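PDB 3UOR: ABC transporter sugar binding protein from Xanthomonas axonopodis pv. citri, which probably binds maltose or a related sugar in the periplasm and delivers it to an ABC transporter for uptake. Local coordinates for residues T102-M106 with Q107-A111; W251-F254 with F255-Y258. One frame throughout, in Å; residues are numbered along the deposited sequence.

Contact 1. Residues T102-M106 with Q107-A111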
loop_
_atom_site.group_PDB
_atom_site.type_symbol
_atom_site.label_atom_id
_atom_site.label_comp_id
_atom_site.label_asym_id
_atom_site.label_seq_id
_atom_site.Cartn_x
_atom_site.Cartn_y
_atom_site.Cartn_z
ATOM N N THR A 102 -1.666 -23.301 0.606
ATOM C CA THR A 102 -2.166 -23.251 1.978
ATOM C C THR A 102 -3.486 -22.496 2.088
ATOM O O THR A 102 -4.099 -22.435 3.162
ATOM C CB THR A 102 -1.177 -22.531 2.902
ATOM O OG1 THR A 102 -1.051 -21.156 2.488
ATOM C CG2 THR A 102 0.184 -23.219 2.868
ATOM N N LEU A 103 -3.918 -21.882 0.998
ATOM C CA LEU A 103 -5.007 -20.921 1.123
ATOM C C LEU A 103 -6.301 -21.467 0.536
ATOM O O LEU A 103 -6.314 -22.007 -0.575
ATOM C CB LEU A 103 -4.657 -19.600 0.436
ATOM C CG LEU A 103 -3.477 -18.792 0.969
ATOM C CD1 LEU A 103 -3.319 -17.515 0.161
ATOM C CD2 LEU A 103 -3.656 -18.473 2.445
ATOM N N GLU A 104 -7.386 -21.301 1.280
ATOM C CA GLU A 104 -8.693 -21.734 0.823
ATOM C C GLU A 104 -9.192 -20.815 -0.282
ATOM O O GLU A 104 -9.231 -19.598 -0.094
ATOM C CB GLU A 104 -9.673 -21.691 1.991
ATOM C CG GLU A 104 -11.097 -22.023 1.606
ATOM C CD GLU A 104 -11.329 -23.523 1.482
ATOM O OE1 GLU A 104 -10.412 -24.310 1.804
ATOM O OE2 GLU A 104 -12.437 -23.904 1.070
ATOM N N PRO A 105 -9.588 -21.384 -1.433
ATOM C CA PRO A 105 -10.198 -20.551 -2.480
ATOM C C PRO A 105 -11.427 -19.841 -1.927
ATOM O O PRO A 105 -12.254 -20.473 -1.278
ATOM C CB PRO A 105 -10.620 -21.567 -3.542
ATOM C CG PRO A 105 -9.705 -22.769 -3.296
ATOM C CD PRO A 105 -9.529 -22.806 -1.809
ATOM N N MET A 106 -11.544 -18.545 -2.188
ATOM C CA MET A 106 -12.563 -17.739 -1.556
ATOM C C MET A 106 -13.784 -17.508 -2.425
ATOM O O MET A 106 -14.819 -17.092 -1.924
ATOM C CB MET A 106 -11.993 -16.385 -1.151
ATOM C CG MET A 106 -11.063 -16.440 0.035
ATOM S SD MET A 106 -11.988 -16.815 1.526
ATOM C CE MET A 106 -11.520 -18.494 1.672
ATOM N N GLN A 107 -13.673 -17.753 -3.721
ATOM C CA GLN A 107 -14.766 -17.397 -4.621
ATOM C C GLN A 107 -16.098 -18.075 -4.272
ATOM O O GLN A 107 -17.139 -17.445 -4.362
ATOM C CB GLN A 107 -14.393 -17.622 -6.091
ATOM C CG GLN A 107 -15.460 -17.135 -7.076
ATOM C CD GLN A 107 -15.968 -15.720 -6.782
ATOM O OE1 GLN A 107 -15.222 -14.857 -6.311
ATOM N NE2 GLN A 107 -17.247 -15.477 -7.070
ATOM N N PRO A 108 -16.069 -19.356 -3.860
ATOM C CA PRO A 108 -17.313 -20.022 -3.450
ATOM C C PRO A 108 -18.007 -19.344 -2.259
ATOM O O PRO A 108 -19.236 -19.339 -2.190
ATOM C CB PRO A 108 -16.848 -21.435 -3.073
ATOM C CG PRO A 108 -15.607 -21.635 -3.866
ATOM C CD PRO A 108 -14.933 -20.291 -3.899
ATOM N N TYR A 109 -17.237 -18.778 -1.335
ATOM C CA TYR A 109 -17.829 -18.076 -0.199
ATOM C C TYR A 109 -18.331 -16.708 -0.631
ATOM O O TYR A 109 -19.385 -16.254 -0.202
ATOM C CB TYR A 109 -16.824 -17.941 0.950
ATOM C CG TYR A 109 -16.371 -19.266 1.518
ATOM C CD1 TYR A 109 -17.060 -19.871 2.563
ATOM C CD2 TYR A 109 -15.256 -19.921 1.003
ATOM C CE1 TYR A 109 -16.649 -21.101 3.080
ATOM C CE2 TYR A 109 -14.834 -21.147 1.517
ATOM C CZ TYR A 109 -15.537 -21.726 2.554
ATOM O OH TYR A 109 -15.123 -22.936 3.063
ATOM N N VAL A 110 -17.571 -16.040 -1.488
ATOM C CA VAL A 110 -17.945 -14.693 -1.895
ATOM C C VAL A 110 -19.259 -14.773 -2.674
ATOM O O VAL A 110 -20.145 -13.932 -2.523
ATOM C CB VAL A 110 -16.846 -14.029 -2.762
ATOM C CG1 VAL A 110 -17.390 -12.766 -3.404
ATOM C CG2 VAL A 110 -15.592 -13.727 -1.911
ATOM N N ALA A 111 -19.379 -15.810 -3.496
ATOM C CA ALA A 111 -20.537 -15.983 -4.358
ATOM C C ALA A 111 -21.816 -16.204 -3.558
ATOM O O ALA A 111 -22.903 -15.842 -4.009
ATOM C CB ALA A 111 -20.309 -17.153 -5.334
#
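Met106 and Tyr109 form a Met-aromatic contact at the start of the short helix 107-111, where the loop 102-106 leads into its first turn. The sulfur Met106 SD lies 5.4 Å from the centroid of the Tyr109 ring and 47° off the ring normal, an oblique approach in which the terminal methyl leads: Met106 CE stands 4.1 Å from Tyr109 CD2. Bends at chi2 and chi3 fold the thioether back to bring that methyl there. The outer part of the same ring is met by Glu104, whose side chain crosses it at about a right angle. Glu104 CG, set anti to the backbone N (chi1 176°), packs 3.8 Å from Tyr109 CE2, and the carboxylate reaches the ring edge near its plane, Tyr109 OH giving Glu104 OE2 only a weak hydrogen bond of 3.5 Å. The stronger polar partner of this carboxylate is Lys314, salt-bridged to OE1, while Trp318 of helix 314-324 also meets the tyrosine ring. In the backbone, Met106 O begins the helical bonding: it accepts a weak bond from Tyr109 N and a straighter one from Val110 N (3.0 Å, N-H...O angle 159°), and Val110 CG2 lies 3.5 Å from that oxygen.

Contact 2. Residues W251-F254 with F255-Y258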
loop_
_atom_site.group_PDB
_atom_site.type_symbol
_atom_site.label_atom_id
_atom_site.label_comp_id
_atom_site.label_asym_id
_atom_site.label_seq_id
_atom_site.Cartn_x
_atom_site.Cartn_y
_atom_site.Cartn_z
ATOM N N TRP A 251 6.671 14.873 11.013
ATOM C CA TRP A 251 5.521 15.734 11.279
ATOM C C TRP A 251 5.930 17.156 11.644
ATOM O O TRP A 251 5.372 18.130 11.126
ATOM C CB TRP A 251 4.600 15.100 12.326
ATOM C CG TRP A 251 4.285 13.685 11.964
ATOM C CD1 TRP A 251 3.530 13.258 10.905
ATOM C CD2 TRP A 251 4.751 12.501 12.625
ATOM N NE1 TRP A 251 3.493 11.886 10.876
ATOM C CE2 TRP A 251 4.230 11.396 11.919
ATOM C CE3 TRP A 251 5.550 12.270 13.752
ATOM C CZ2 TRP A 251 4.469 10.082 12.307
ATOM C CZ3 TRP A 251 5.797 10.968 14.128
ATOM C CH2 TRP A 251 5.258 9.886 13.405
ATOM N N TYR A 252 6.924 17.293 12.512
ATOM C CA TYR A 252 7.373 18.628 12.892
ATOM C C TYR A 252 8.068 19.367 11.758
ATOM O O TYR A 252 7.804 20.544 11.543
ATOM C CB TYR A 252 8.215 18.582 14.160
ATOM C CG TYR A 252 7.365 18.191 15.345
ATOM C CD1 TYR A 252 6.183 18.880 15.627
ATOM C CD2 TYR A 252 7.718 17.123 16.167
ATOM C CE1 TYR A 252 5.388 18.532 16.701
ATOM C CE2 TYR A 252 6.925 16.765 17.247
ATOM C CZ TYR A 252 5.763 17.475 17.505
ATOM O OH TYR A 252 4.971 17.133 18.572
ATOM N N GLU A 253 8.923 18.677 11.009
ATOM C CA GLU A 253 9.548 19.293 9.839
ATOM C C GLU A 253 8.496 19.821 8.860
ATOM O O GLU A 253 8.642 20.912 8.295
ATOM C CB GLU A 253 10.490 18.310 9.146
ATOM C CG GLU A 253 11.691 17.901 9.990
ATOM C CD GLU A 253 12.688 19.036 10.217
ATOM O OE1 GLU A 253 13.871 18.725 10.472
ATOM O OE2 GLU A 253 12.302 20.227 10.133
ATOM N N PHE A 254 7.432 19.045 8.676
ATOM C CA PHE A 254 6.328 19.426 7.801
ATOM C C PHE A 254 5.687 20.716 8.303
ATOM O O PHE A 254 5.549 21.686 7.547
ATOM C CB PHE A 254 5.317 18.280 7.748
ATOM C CG PHE A 254 4.060 18.571 6.962
ATOM C CD1 PHE A 254 3.994 18.315 5.605
ATOM C CD2 PHE A 254 2.911 19.016 7.606
ATOM C CE1 PHE A 254 2.808 18.534 4.894
ATOM C CE2 PHE A 254 1.727 19.246 6.901
ATOM C CZ PHE A 254 1.673 19.002 5.551
ATOM N N PHE A 255 5.319 20.742 9.583
ATOM C CA PHE A 255 4.692 21.930 10.168
ATOM C C PHE A 255 5.695 23.079 10.393
ATOM O O PHE A 255 5.308 24.227 10.614
ATOM C CB PHE A 255 3.972 21.578 11.471
ATOM C CG PHE A 255 2.725 20.754 11.272
ATOM C CD1 PHE A 255 1.715 21.197 10.442
ATOM C CD2 PHE A 255 2.561 19.553 11.929
ATOM C CE1 PHE A 255 0.572 20.445 10.253
ATOM C CE2 PHE A 255 1.415 18.803 11.752
ATOM C CZ PHE A 255 0.422 19.251 10.915
ATOM N N ASN A 256 6.982 22.757 10.323
ATOM C CA ASN A 256 8.027 23.766 10.388
ATOM C C ASN A 256 8.333 24.360 9.025
ATOM O O ASN A 256 9.067 25.335 8.931
ATOM C CB ASN A 256 9.306 23.185 10.996
ATOM C CG ASN A 256 9.295 23.222 12.510
ATOM O OD1 ASN A 256 8.589 24.038 13.114
ATOM N ND2 ASN A 256 10.078 22.341 13.137
ATOM N N GLY A 257 7.783 23.769 7.969
ATOM C CA GLY A 257 7.957 24.319 6.639
ATOM C C GLY A 257 9.247 23.909 5.937
ATOM O O GLY A 257 9.585 24.472 4.896
ATOM N N TYR A 258 9.960 22.928 6.485
ATOM C CA TYR A 258 11.159 22.389 5.829
ATOM C C TYR A 258 10.831 21.823 4.441
ATOM O O TYR A 258 11.677 21.798 3.550
ATOM C CB TYR A 258 11.830 21.315 6.704
ATOM C CG TYR A 258 13.147 20.757 6.158
ATOM C CD1 TYR A 258 14.132 21.597 5.644
ATOM C CD2 TYR A 258 13.416 19.392 6.197
ATOM C CE1 TYR A 258 15.340 21.083 5.159
ATOM C CE2 TYR A 258 14.622 18.871 5.719
ATOM C CZ TYR A 258 15.573 19.718 5.201
ATOM O OH TYR A 258 16.758 19.192 4.734
#
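A Schellman motif closes helix 250-256, with Gly257 at positive phi turning the chain toward strand 259-264. Two bonds run back into the last turn: Tyr258 N donates to Glu253 O over 3.0 Å, and Gly257 N to Phe254 O over 3.1 Å, the latter arriving from above the carbonyl plane. Just before them, Phe255 N bonds to Trp251 O at a nearly straight 166°. The neighbouring phenylalanines leave the helix in different directions, Phe254 with CG anti to its own nitrogen (chi1 175°) and Phe255 with CG anti to its carbonyl carbon, yet their rings meet as a T-shaped pair. Phe254 presents its edge to the face of Phe255, centroids 5.2 Å apart and planes at 79°, with Phe254 CE2 3.7 Å from Phe255 CE1. Outside the pair, Phe272 meets the Phe254 ring and Trp284 makes a further edge-to-face contact with Phe255, joining this helix end to the surrounding aromatic packing. Across the glycine turn, Glu253 and Tyr258 lie side by side, pointing the same way. The glutamate bends at chi2, its OE1 is hydrogen-bonded to Ser248 OG, and the other carboxylate oxygen, Glu253 OE2, rests 3.6 Å from Tyr258 CB.

Overall arrangement
Contacts 1 and 2 are separate pieces of local packing on opposite sides of the chain's centre, 23 and 24 Å from it; their own centres are 46 Å apart and their nearest atoms about 31 Å. The first is the start of a helix and the second the end of one. Both border the same mixed sheet: contact 1 touches strands 134-150 and 303-307, and contact 2 touches strand 259-264, which pairs with 134-150. The long strand 134-150 is thus a common neighbour, supplying Leu135 beside Met106 and Arg150 to Phe254 O. Solute-binding proteins of this family typically hold their ligand in a cleft between two lobes; both contacts are structural packing, and no sugar-binding role is indicated for their residues.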